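Local coordinates for flagellar biosynthesis protein flhA (Bacillus subtilis, PDB 3MIX), which takes part in the export of flagellar proteins through the type III secretion system, this chain being its cytosolic domain, at residues A228-K232 with E233-I237; V241-F244 with E245-D249; M347-K350 with Q351-R355; P361-Y365 with N366-A370. One frame throughout, in Å; residues are numbered along the deposited sequence.

Contact 1 of 4, residues A228-K232 with E233-I237; sequences AKLLK and EKVSI
In the Schellman motif that ends helix 220-232, V235 N donates to L230 O at 2.9 Å and K234 N to L231 O at 2.8 Å. K234, with positive phi (74°), is the C' residue that turns the backbone out of the helix. Apolar branches close the helix end: L230 CD2 lies 3.9 Å from V235 CG1, while L230 CB packs on I237 CG2 at 3.8 Å. I237 also sends CD1 to L231 CD1, the two side chains crossing at about a right angle. On the polar side, the K234 chain folds back through bends at chi2 and chi4 until NZ reaches K232 O at 2.9 Å, and a water joins NZ to L231 O. A second water links K229 O to OE2 of E233, whose OE1 is salt-bridged to R346; K229 NZ pairs with D258. The last carbonyls of the helix are thus met by amides, an ammonium group and water, and the charge of K234 is probably steadied by the negative end of the helix dipole.

Contact 2 of 4, residues V241-F244 with E245-D249; sequences VTIF and ETLAD
V241 and E245, T242 and T246, I243 and L247, F244 and A248 are four successive i to i+4 pairs within helix 240-250, and each is tied by a backbone bond. The shortest joins A248 N to F244 O at 2.7 Å. The longest joins T246 N to T242 O at 3.0 Å.

T242 O carries a second bond from a side chain. T246 OG1, turned beside its own backbone N (chi1 -46°), gives its hydrogen to T242 O at 2.8 Å, coming from the face of the carbonyl plane opposite to T246 N. One oxygen is therefore gripped by two donors of the same residue, which fixes the rotation of the hydroxyl. With a valine in place of T246 the hydroxyl is gone, and T242 O would probably be held less firmly, without its second donor from this residue.

Apolar contact is made by I243 and L247, which run side by side in the same direction, I243 CG2 standing 4.1 Å from L247 CD1. V241 and E245 lie alongside in the same way, and here methyl CG1 of V241 rests 3.7 Å from E245 OE2. On this more open flank a water bridges T242 OG1 and E245 OE1.

F244 reaches I199 and L202 on helix 192-205, and T246 reaches Y263 on helix 257-267. The arrangement is that of a regular alpha-helix packed among neighbouring helices (192-205, 207-213, 257-267) of the cytosolic domain, its threonine hydroxyl folded back onto the carbonyl one turn earlier.

Contact 3 of 4, residues M347-K350 with Q351-R355; sequences MYVK and QLLER
V349 and L353 form the apolar pair of a local i to i+4 contact along helix 343-353, the helix of a beta-alpha-beta unit between strands 339-341 and 362-364. Their side chains lie side by side and point the same way, with V349 CG1 and L353 CD1 4.1 Å apart. Both also touch L339 of the first strand, so this flank of the helix packs against the sheet. Main-chain bonds tie the two segments together: Q351 N to M347 O and L352 N to Y348 O, both at 3.1 Å, and L353 N to V349 O at 3.0 Å.

The Q351 chain extends beyond CG along the helix surface. Its amide lies near two neighbours without bonding to them, OE1 oblique to the Y348 ring at 4.3 Å from CD1, and NE2 4.4 Å from M347 CG. K350 starts with CG anti to its backbone N (chi1 -178°) and bends at chi2; its aliphatic part passes V362 before NZ reaches P358 O.

Branched aliphatic groups thus meet the strands, and K350 adds both chemistries at once: methylenes against V362, and an ammonium satisfied by the P358 carbonyl, one bond tying the helix to the connection that leads to strand 362-364.

Contact 4 of 4, residues P361-Y365 with N366-A370; sequences PVLSY and NELEA
S364 and E367 hold each other across a tight turn, where strand 362-364 leaves its sheet and E367 N donates to S364 O at 2.9 Å. This is the end of the beta-alpha-beta unit whose strands 339-341 and 362-364 run parallel. One residue on, L368 N reaches Y365 O at 3.3 Å, so two i to i+3 bonds follow in succession.

The side chain of E367 answers the backbone bond with one in reverse. Its chain, extended beyond CG, runs back toward the strand, and OE1 takes the hydrogen of S364 N at 3.1 Å in a nearly straight bond (168°). The amide comes from above the carboxylate plane, 71° out of it. OE1 is also salt-bridged to R265 and is thus shared between a main-chain amide and a guanidinium group. A glutamine in place of E367 carries no charge and would probably leave R265 without its salt-bridge partner at this point.

Among the apolar groups, L363 and L368 cross at about a right angle, CD1 of the first meeting CD2 of the second at 3.9 Å. L363 also touches I272 and F276 of helix 269-276, while L368 rests on L340 of the neighbouring strand. The S364 hydroxyl lies against the aliphatic part of the glutamate, with S364 OG 3.3 Å from E367 CG.

The four contacts touch in the order 2-1-3-4, and contact 1 lies nearest the centre of the chain, its own centre about 6 Å away. It touches contact 2 through I243, whose CD1 packs 3.8 Å from I237 CA and 4.0 Å from L230 CD1, so the helix end and the next helix share one apolar seam. It also meets contact 3, where K350 CD lies 3.4 Å from E233 OE1. Contacts 3 and 4 belong to one beta-alpha-beta unit and join through V349 CG1 and V362 CG1, 3.9 Å apart. R346 connects contacts 1 and 4 by bonding E233 and the carbonyl of V362. Contacts 2 and 3 stay separate, their centres about 25 Å apart.

Contact 1 of 4, residues A228-K232 with E233-I237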
loop_
_atom_site.group_PDB
_atom_site.type_symbol
_atom_site.label_atom_id
_atom_site.label_comp_id
_atom_site.label_asym_id
_atom_site.label_seq_id
_atom_site.Cartn_x
_atom_site.Cartn_y
_atom_site.Cartn_z
ATOM N N ALA A 228 -4.936 2.330 7.005
ATOM C CA ALA A 228 -4.622 1.207 6.139
ATOM C C ALA A 228 -5.359 1.321 4.811
ATOM O O ALA A 228 -4.815 0.995 3.786
ATOM C CB ALA A 228 -4.921 -0.240 6.845
ATOM N N LYS A 229 -6.601 1.762 4.852
ATOM C CA LYS A 229 -7.381 1.935 3.640
ATOM C C LYS A 229 -6.820 3.070 2.741
ATOM O O LYS A 229 -6.808 2.945 1.521
ATOM C CB LYS A 229 -8.854 2.151 4.000
ATOM C CG LYS A 229 -9.731 1.984 2.781
ATOM C CD LYS A 229 -11.064 1.325 3.068
ATOM C CE LYS A 229 -11.711 0.947 1.738
ATOM N NZ LYS A 229 -13.181 0.793 1.876
ATOM N N LEU A 230 -6.337 4.154 3.354
ATOM C CA LEU A 230 -5.599 5.168 2.619
ATOM C C LEU A 230 -4.335 4.589 1.956
ATOM O O LEU A 230 -4.153 4.738 0.731
ATOM C CB LEU A 230 -5.278 6.390 3.507
ATOM C CG LEU A 230 -6.539 7.174 3.968
ATOM C CD1 LEU A 230 -6.208 8.184 5.072
ATOM C CD2 LEU A 230 -7.274 7.893 2.779
ATOM N N LEU A 231 -3.481 3.924 2.744
ATOM C CA LEU A 231 -2.230 3.355 2.208
ATOM C C LEU A 231 -2.487 2.355 1.110
ATOM O O LEU A 231 -1.756 2.316 0.143
ATOM C CB LEU A 231 -1.356 2.718 3.295
ATOM C CG LEU A 231 -0.860 3.798 4.265
ATOM C CD1 LEU A 231 -0.133 3.193 5.442
ATOM C CD2 LEU A 231 0.022 4.887 3.546
ATOM N N LYS A 232 -3.542 1.566 1.279
ATOM C CA LYS A 232 -3.921 0.564 0.309
ATOM C C LYS A 232 -4.060 1.156 -1.091
ATOM O O LYS A 232 -3.608 0.560 -2.061
ATOM C CB LYS A 232 -5.246 -0.064 0.720
ATOM C CG LYS A 232 -5.612 -1.320 -0.042
ATOM C CD LYS A 232 -6.582 -2.201 0.787
ATOM C CE LYS A 232 -8.043 -1.630 0.815
ATOM N NZ LYS A 232 -8.959 -2.154 1.943
ATOM N N GLU A 233 -4.677 2.329 -1.188
ATOM C CA GLU A 233 -4.839 3.007 -2.464
ATOM C C GLU A 233 -3.747 4.045 -2.730
ATOM O O GLU A 233 -3.896 4.900 -3.609
ATOM C CB GLU A 233 -6.237 3.640 -2.545
ATOM C CG GLU A 233 -7.368 2.640 -2.213
ATOM C CD GLU A 233 -8.750 3.113 -2.699
ATOM O OE1 GLU A 233 -8.891 3.417 -3.898
ATOM O OE2 GLU A 233 -9.702 3.160 -1.888
ATOM N N LYS A 234 -2.654 3.983 -1.975
ATOM C CA LYS A 234 -1.461 4.798 -2.271
ATOM C C LYS A 234 -1.675 6.272 -1.903
ATOM O O LYS A 234 -1.029 7.169 -2.458
ATOM C CB LYS A 234 -1.021 4.691 -3.756
ATOM C CG LYS A 234 -0.780 3.275 -4.307
ATOM C CD LYS A 234 -0.097 2.359 -3.278
ATOM C CE LYS A 234 0.033 0.900 -3.759
ATOM N NZ LYS A 234 -1.038 0.041 -3.190
ATOM N N VAL A 235 -2.590 6.518 -0.975
ATOM C CA VAL A 235 -2.820 7.864 -0.502
ATOM C C VAL A 235 -1.896 8.013 0.676
ATOM O O VAL A 235 -2.025 7.299 1.665
ATOM C CB VAL A 235 -4.302 8.098 -0.073
ATOM C CG1 VAL A 235 -4.469 9.487 0.574
ATOM C CG2 VAL A 235 -5.267 7.920 -1.274
ATOM N N SER A 236 -0.944 8.924 0.561
ATOM C CA SER A 236 -0.043 9.212 1.679
ATOM C C SER A 236 -0.847 9.612 2.944
ATOM O O SER A 236 -1.900 10.297 2.848
ATOM C CB SER A 236 0.903 10.355 1.291
ATOM O OG SER A 236 1.647 10.808 2.414
ATOM N N ILE A 237 -0.342 9.198 4.104
ATOM C CA ILE A 237 -0.909 9.601 5.392
ATOM C C ILE A 237 -0.024 10.613 6.136
ATOM O O ILE A 237 -0.125 10.730 7.366
ATOM C CB ILE A 237 -1.233 8.369 6.291
ATOM C CG1 ILE A 237 0.045 7.551 6.611
ATOM C CG2 ILE A 237 -2.314 7.454 5.597
ATOM C CD1 ILE A 237 -0.156 6.414 7.605
HETATM O O HOH W 1 -8.400 4.690 0.023
HETATM O O HOH W 2 -0.546 -0.073 -0.125
#

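Contact 2 of 4, residues V241-F244 with E245-D249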
loop_
_atom_site.group_PDB
_atom_site.type_symbol
_atom_site.label_atom_id
_atom_site.label_comp_id
_atom_site.label_asym_id
_atom_site.label_seq_id
_atom_site.Cartn_x
_atom_site.Cartn_y
_atom_site.Cartn_z
ATOM N N VAL A 241 -2.935 16.076 10.284
ATOM C CA VAL A 241 -3.834 17.122 10.745
ATOM C C VAL A 241 -5.177 17.059 10.031
ATOM O O VAL A 241 -6.228 16.980 10.665
ATOM C CB VAL A 241 -3.166 18.533 10.668
ATOM C CG1 VAL A 241 -4.159 19.654 11.045
ATOM C CG2 VAL A 241 -1.944 18.554 11.624
ATOM N N THR A 242 -5.124 17.086 8.704
ATOM C CA THR A 242 -6.327 17.061 7.898
ATOM C C THR A 242 -7.076 15.746 8.104
ATOM O O THR A 242 -8.283 15.782 8.270
ATOM C CB THR A 242 -6.038 17.339 6.412
ATOM O OG1 THR A 242 -5.458 18.655 6.285
ATOM C CG2 THR A 242 -7.344 17.240 5.542
ATOM N N ILE A 243 -6.356 14.611 8.112
ATOM C CA ILE A 243 -6.966 13.306 8.414
ATOM C C ILE A 243 -7.763 13.339 9.724
ATOM O O ILE A 243 -8.943 12.999 9.731
ATOM C CB ILE A 243 -5.940 12.115 8.375
ATOM C CG1 ILE A 243 -5.410 11.907 6.943
ATOM C CG2 ILE A 243 -6.549 10.806 8.957
ATOM C CD1 ILE A 243 -4.094 11.072 6.884
ATOM N N PHE A 244 -7.123 13.789 10.801
ATOM C CA PHE A 244 -7.770 13.851 12.110
ATOM C C PHE A 244 -8.898 14.900 12.244
ATOM O O PHE A 244 -9.882 14.651 12.954
ATOM C CB PHE A 244 -6.733 13.982 13.240
ATOM C CG PHE A 244 -6.180 12.643 13.696
ATOM C CD1 PHE A 244 -5.356 11.887 12.859
ATOM C CD2 PHE A 244 -6.522 12.124 14.942
ATOM C CE1 PHE A 244 -4.869 10.672 13.274
ATOM C CE2 PHE A 244 -6.025 10.901 15.364
ATOM C CZ PHE A 244 -5.210 10.171 14.536
ATOM N N GLU A 245 -8.775 16.031 11.549
ATOM C CA GLU A 245 -9.856 17.041 11.527
ATOM C C GLU A 245 -11.102 16.430 10.857
ATOM O O GLU A 245 -12.238 16.629 11.306
ATOM C CB GLU A 245 -9.403 18.377 10.864
ATOM C CG GLU A 245 -8.335 19.119 11.676
ATOM C CD GLU A 245 -7.962 20.532 11.144
ATOM O OE1 GLU A 245 -8.238 20.831 9.962
ATOM O OE2 GLU A 245 -7.379 21.346 11.918
ATOM N N THR A 246 -10.869 15.655 9.805
ATOM C CA THR A 246 -11.969 14.955 9.122
ATOM C C THR A 246 -12.578 13.885 10.041
ATOM O O THR A 246 -13.806 13.788 10.166
ATOM C CB THR A 246 -11.499 14.290 7.783
ATOM O OG1 THR A 246 -10.698 15.219 7.036
ATOM C CG2 THR A 246 -12.687 13.885 6.952
ATOM N N LEU A 247 -11.720 13.130 10.709
ATOM C CA LEU A 247 -12.200 12.143 11.666
ATOM C C LEU A 247 -12.977 12.803 12.809
ATOM O O LEU A 247 -13.964 12.224 13.263
ATOM C CB LEU A 247 -11.064 11.264 12.218
ATOM C CG LEU A 247 -10.337 10.394 11.179
ATOM C CD1 LEU A 247 -9.205 9.571 11.855
ATOM C CD2 LEU A 247 -11.310 9.484 10.356
ATOM N N ALA A 248 -12.518 13.969 13.282
ATOM C CA ALA A 248 -13.208 14.679 14.355
ATOM C C ALA A 248 -14.604 15.104 13.895
ATOM O O ALA A 248 -15.554 14.947 14.627
ATOM C CB ALA A 248 -12.416 15.899 14.836
ATOM N N ASP A 249 -14.698 15.576 12.655
ATOM C CA ASP A 249 -15.907 16.124 12.088
ATOM C C ASP A 249 -16.958 15.059 11.797
ATOM O O ASP A 249 -18.155 15.357 11.763
ATOM C CB ASP A 249 -15.575 16.849 10.790
ATOM C CG ASP A 249 -16.324 18.128 10.622
ATOM O OD1 ASP A 249 -16.327 18.953 11.562
ATOM O OD2 ASP A 249 -16.912 18.333 9.534
HETATM O O HOH W 3 -7.331 20.518 6.851
#

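Contact 3 of 4, residues M347-K350 with Q351-R355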
loop_
_atom_site.group_PDB
_atom_site.type_symbol
_atom_site.label_atom_id
_atom_site.label_comp_id
_atom_site.label_asym_id
_atom_site.label_seq_id
_atom_site.Cartn_x
_atom_site.Cartn_y
_atom_site.Cartn_z
ATOM N N MET A 347 -16.066 3.980 -3.968
ATOM C CA MET A 347 -15.612 2.900 -3.104
ATOM C C MET A 347 -16.048 1.515 -3.629
ATOM O O MET A 347 -15.289 0.554 -3.558
ATOM C CB MET A 347 -16.075 3.160 -1.661
ATOM C CG MET A 347 -16.605 1.956 -0.918
ATOM S SD MET A 347 -16.926 2.265 0.836
ATOM C CE MET A 347 -18.197 3.526 0.760
ATOM N N TYR A 348 -17.240 1.432 -4.201
ATOM C CA TYR A 348 -17.727 0.155 -4.740
ATOM C C TYR A 348 -17.074 -0.245 -6.063
ATOM O O TYR A 348 -16.797 -1.421 -6.284
ATOM C CB TYR A 348 -19.250 0.169 -4.845
ATOM C CG TYR A 348 -19.928 0.374 -3.506
ATOM C CD1 TYR A 348 -20.009 -0.669 -2.578
ATOM C CD2 TYR A 348 -20.464 1.617 -3.154
ATOM C CE1 TYR A 348 -20.621 -0.491 -1.346
ATOM C CE2 TYR A 348 -21.077 1.808 -1.918
ATOM C CZ TYR A 348 -21.151 0.748 -1.024
ATOM O OH TYR A 348 -21.759 0.917 0.193
ATOM N N VAL A 349 -16.819 0.733 -6.931
ATOM C CA VAL A 349 -16.090 0.490 -8.180
ATOM C C VAL A 349 -14.725 -0.111 -7.852
ATOM O O VAL A 349 -14.291 -1.087 -8.483
ATOM C CB VAL A 349 -15.905 1.795 -9.013
ATOM C CG1 VAL A 349 -15.049 1.545 -10.251
ATOM C CG2 VAL A 349 -17.247 2.383 -9.405
ATOM N N LYS A 350 -14.076 0.470 -6.842
ATOM C CA LYS A 350 -12.765 0.021 -6.380
ATOM C C LYS A 350 -12.761 -1.422 -5.875
ATOM O O LYS A 350 -11.893 -2.215 -6.257
ATOM C CB LYS A 350 -12.209 0.979 -5.315
ATOM C CG LYS A 350 -10.823 0.610 -4.826
ATOM C CD LYS A 350 -9.773 0.829 -5.888
ATOM C CE LYS A 350 -8.461 0.175 -5.495
ATOM N NZ LYS A 350 -7.419 0.417 -6.541
ATOM N N GLN A 351 -13.724 -1.750 -5.014
ATOM C CA GLN A 351 -13.907 -3.113 -4.517
ATOM C C GLN A 351 -13.987 -4.126 -5.674
ATOM O O GLN A 351 -13.307 -5.164 -5.667
ATOM C CB GLN A 351 -15.200 -3.195 -3.707
ATOM C CG GLN A 351 -15.039 -3.310 -2.210
ATOM C CD GLN A 351 -16.378 -3.270 -1.491
ATOM O OE1 GLN A 351 -17.334 -3.957 -1.880
ATOM N NE2 GLN A 351 -16.462 -2.447 -0.446
ATOM N N LEU A 352 -14.828 -3.802 -6.656
ATOM C CA LEU A 352 -15.046 -4.628 -7.834
ATOM C C LEU A 352 -13.785 -4.858 -8.661
ATOM O O LEU A 352 -13.512 -5.987 -9.072
ATOM C CB LEU A 352 -16.144 -4.002 -8.698
ATOM C CG LEU A 352 -16.534 -4.634 -10.030
ATOM C CD1 LEU A 352 -16.850 -6.115 -9.868
ATOM C CD2 LEU A 352 -17.719 -3.879 -10.613
ATOM N N LEU A 353 -13.019 -3.799 -8.908
ATOM C CA LEU A 353 -11.846 -3.905 -9.779
ATOM C C LEU A 353 -10.601 -4.436 -9.087
ATOM O O LEU A 353 -9.597 -4.711 -9.753
ATOM C CB LEU A 353 -11.541 -2.567 -10.458
ATOM C CG LEU A 353 -12.530 -2.130 -11.541
ATOM C CD1 LEU A 353 -12.199 -0.739 -12.040
ATOM C CD2 LEU A 353 -12.591 -3.139 -12.702
ATOM N N GLU A 354 -10.683 -4.590 -7.762
ATOM C CA GLU A 354 -9.522 -4.889 -6.915
ATOM C C GLU A 354 -8.763 -6.138 -7.357
ATOM O O GLU A 354 -7.541 -6.098 -7.522
ATOM C CB GLU A 354 -9.939 -5.024 -5.443
ATOM C CG GLU A 354 -8.765 -5.169 -4.463
ATOM C CD GLU A 354 -9.060 -6.121 -3.305
ATOM O OE1 GLU A 354 -10.103 -6.814 -3.335
ATOM O OE2 GLU A 354 -8.237 -6.185 -2.364
ATOM N N ARG A 355 -9.486 -7.237 -7.553
ATOM C CA ARG A 355 -8.867 -8.506 -7.927
ATOM C C ARG A 355 -8.381 -8.520 -9.379
ATOM O O ARG A 355 -7.468 -9.273 -9.729
ATOM C CB ARG A 355 -9.841 -9.660 -7.683
ATOM C CG ARG A 355 -9.191 -11.032 -7.653
ATOM C CD ARG A 355 -10.161 -12.101 -7.168
ATOM N NE ARG A 355 -10.390 -12.015 -5.725
ATOM C CZ ARG A 355 -10.987 -12.953 -4.991
ATOM N NH1 ARG A 355 -11.428 -14.074 -5.553
ATOM N NH2 ARG A 355 -11.135 -12.767 -3.684
#

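Contact 4 of 4, residues P361-Y365 with N366-A370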
loop_
_atom_site.group_PDB
_atom_site.type_symbol
_atom_site.label_atom_id
_atom_site.label_comp_id
_atom_site.label_asym_id
_atom_site.label_seq_id
_atom_site.Cartn_x
_atom_site.Cartn_y
_atom_site.Cartn_z
ATOM N N PRO A 361 -5.897 3.434 -10.246
ATOM C CA PRO A 361 -6.455 4.449 -9.359
ATOM C C PRO A 361 -7.889 4.780 -9.746
ATOM O O PRO A 361 -8.171 5.121 -10.907
ATOM C CB PRO A 361 -5.537 5.657 -9.570
ATOM C CG PRO A 361 -4.296 5.098 -10.186
ATOM C CD PRO A 361 -4.758 3.955 -11.018
ATOM N N VAL A 362 -8.786 4.630 -8.778
ATOM C CA VAL A 362 -10.187 4.964 -8.956
ATOM C C VAL A 362 -10.472 6.203 -8.127
ATOM O O VAL A 362 -10.448 6.166 -6.896
ATOM C CB VAL A 362 -11.106 3.788 -8.561
ATOM C CG1 VAL A 362 -12.575 4.137 -8.780
ATOM C CG2 VAL A 362 -10.734 2.563 -9.356
ATOM N N LEU A 363 -10.714 7.310 -8.815
ATOM C CA LEU A 363 -10.925 8.586 -8.144
ATOM C C LEU A 363 -12.377 9.005 -8.208
ATOM O O LEU A 363 -13.122 8.526 -9.054
ATOM C CB LEU A 363 -10.039 9.671 -8.761
ATOM C CG LEU A 363 -8.524 9.450 -8.753
ATOM C CD1 LEU A 363 -7.834 10.703 -9.290
ATOM C CD2 LEU A 363 -7.988 9.058 -7.348
ATOM N N SER A 364 -12.781 9.881 -7.299
ATOM C CA SER A 364 -14.058 10.557 -7.426
ATOM C C SER A 364 -13.844 12.036 -7.828
ATOM O O SER A 364 -12.774 12.604 -7.585
ATOM C CB SER A 364 -14.892 10.409 -6.154
ATOM O OG SER A 364 -14.693 11.481 -5.261
ATOM N N TYR A 365 -14.860 12.638 -8.445
ATOM C CA TYR A 365 -14.769 14.019 -8.936
ATOM C C TYR A 365 -14.405 14.987 -7.827
ATOM O O TYR A 365 -13.693 15.958 -8.060
ATOM C CB TYR A 365 -16.088 14.466 -9.587
ATOM C CG TYR A 365 -16.636 13.505 -10.616
ATOM C CD1 TYR A 365 -15.911 13.193 -11.764
ATOM C CD2 TYR A 365 -17.883 12.915 -10.445
ATOM C CE1 TYR A 365 -16.409 12.302 -12.722
ATOM C CE2 TYR A 365 -18.395 12.028 -11.396
ATOM C CZ TYR A 365 -17.649 11.722 -12.529
ATOM O OH TYR A 365 -18.151 10.841 -13.469
ATOM N N ASN A 366 -14.889 14.706 -6.619
ATOM C CA ASN A 366 -14.644 15.549 -5.449
ATOM C C ASN A 366 -13.257 15.380 -4.808
ATOM O O ASN A 366 -12.979 15.964 -3.746
ATOM C CB ASN A 366 -15.735 15.310 -4.400
ATOM C CG ASN A 366 -17.069 15.942 -4.772
ATOM O OD1 ASN A 366 -18.025 15.870 -3.997
ATOM N ND2 ASN A 366 -17.149 16.564 -5.958
ATOM N N GLU A 367 -12.406 14.573 -5.441
ATOM C CA GLU A 367 -11.036 14.359 -4.974
ATOM C C GLU A 367 -10.079 15.086 -5.900
ATOM O O GLU A 367 -8.904 15.256 -5.590
ATOM C CB GLU A 367 -10.705 12.859 -4.869
ATOM C CG GLU A 367 -11.676 12.078 -3.961
ATOM C CD GLU A 367 -11.471 10.582 -3.991
ATOM O OE1 GLU A 367 -10.832 10.069 -4.937
ATOM O OE2 GLU A 367 -11.956 9.903 -3.059
ATOM N N LEU A 368 -10.601 15.514 -7.044
ATOM C CA LEU A 368 -9.899 16.445 -7.917
ATOM C C LEU A 368 -10.324 17.870 -7.609
ATOM O O LEU A 368 -11.510 18.162 -7.530
ATOM C CB LEU A 368 -10.151 16.126 -9.386
ATOM C CG LEU A 368 -9.637 14.775 -9.888
ATOM C CD1 LEU A 368 -10.022 14.588 -11.340
ATOM C CD2 LEU A 368 -8.122 14.614 -9.698
ATOM N N GLU A 369 -9.343 18.741 -7.408
ATOM C CA GLU A 369 -9.584 20.159 -7.170
ATOM C C GLU A 369 -10.348 20.787 -8.328
ATOM O O GLU A 369 -10.187 20.382 -9.480
ATOM C CB GLU A 369 -8.262 20.893 -6.969
ATOM C CG GLU A 369 -7.732 20.828 -5.556
ATOM C CD GLU A 369 -6.346 21.432 -5.436
ATOM O OE1 GLU A 369 -5.437 21.002 -6.182
ATOM O OE2 GLU A 369 -6.168 22.333 -4.589
ATOM N N ALA A 370 -11.178 21.777 -8.013
ATOM C CA ALA A 370 -12.030 22.444 -9.012
ATOM C C ALA A 370 -11.266 22.959 -10.241
ATOM O O ALA A 370 -11.804 22.953 -11.355
ATOM C CB ALA A 370 -12.813 23.580 -8.364
#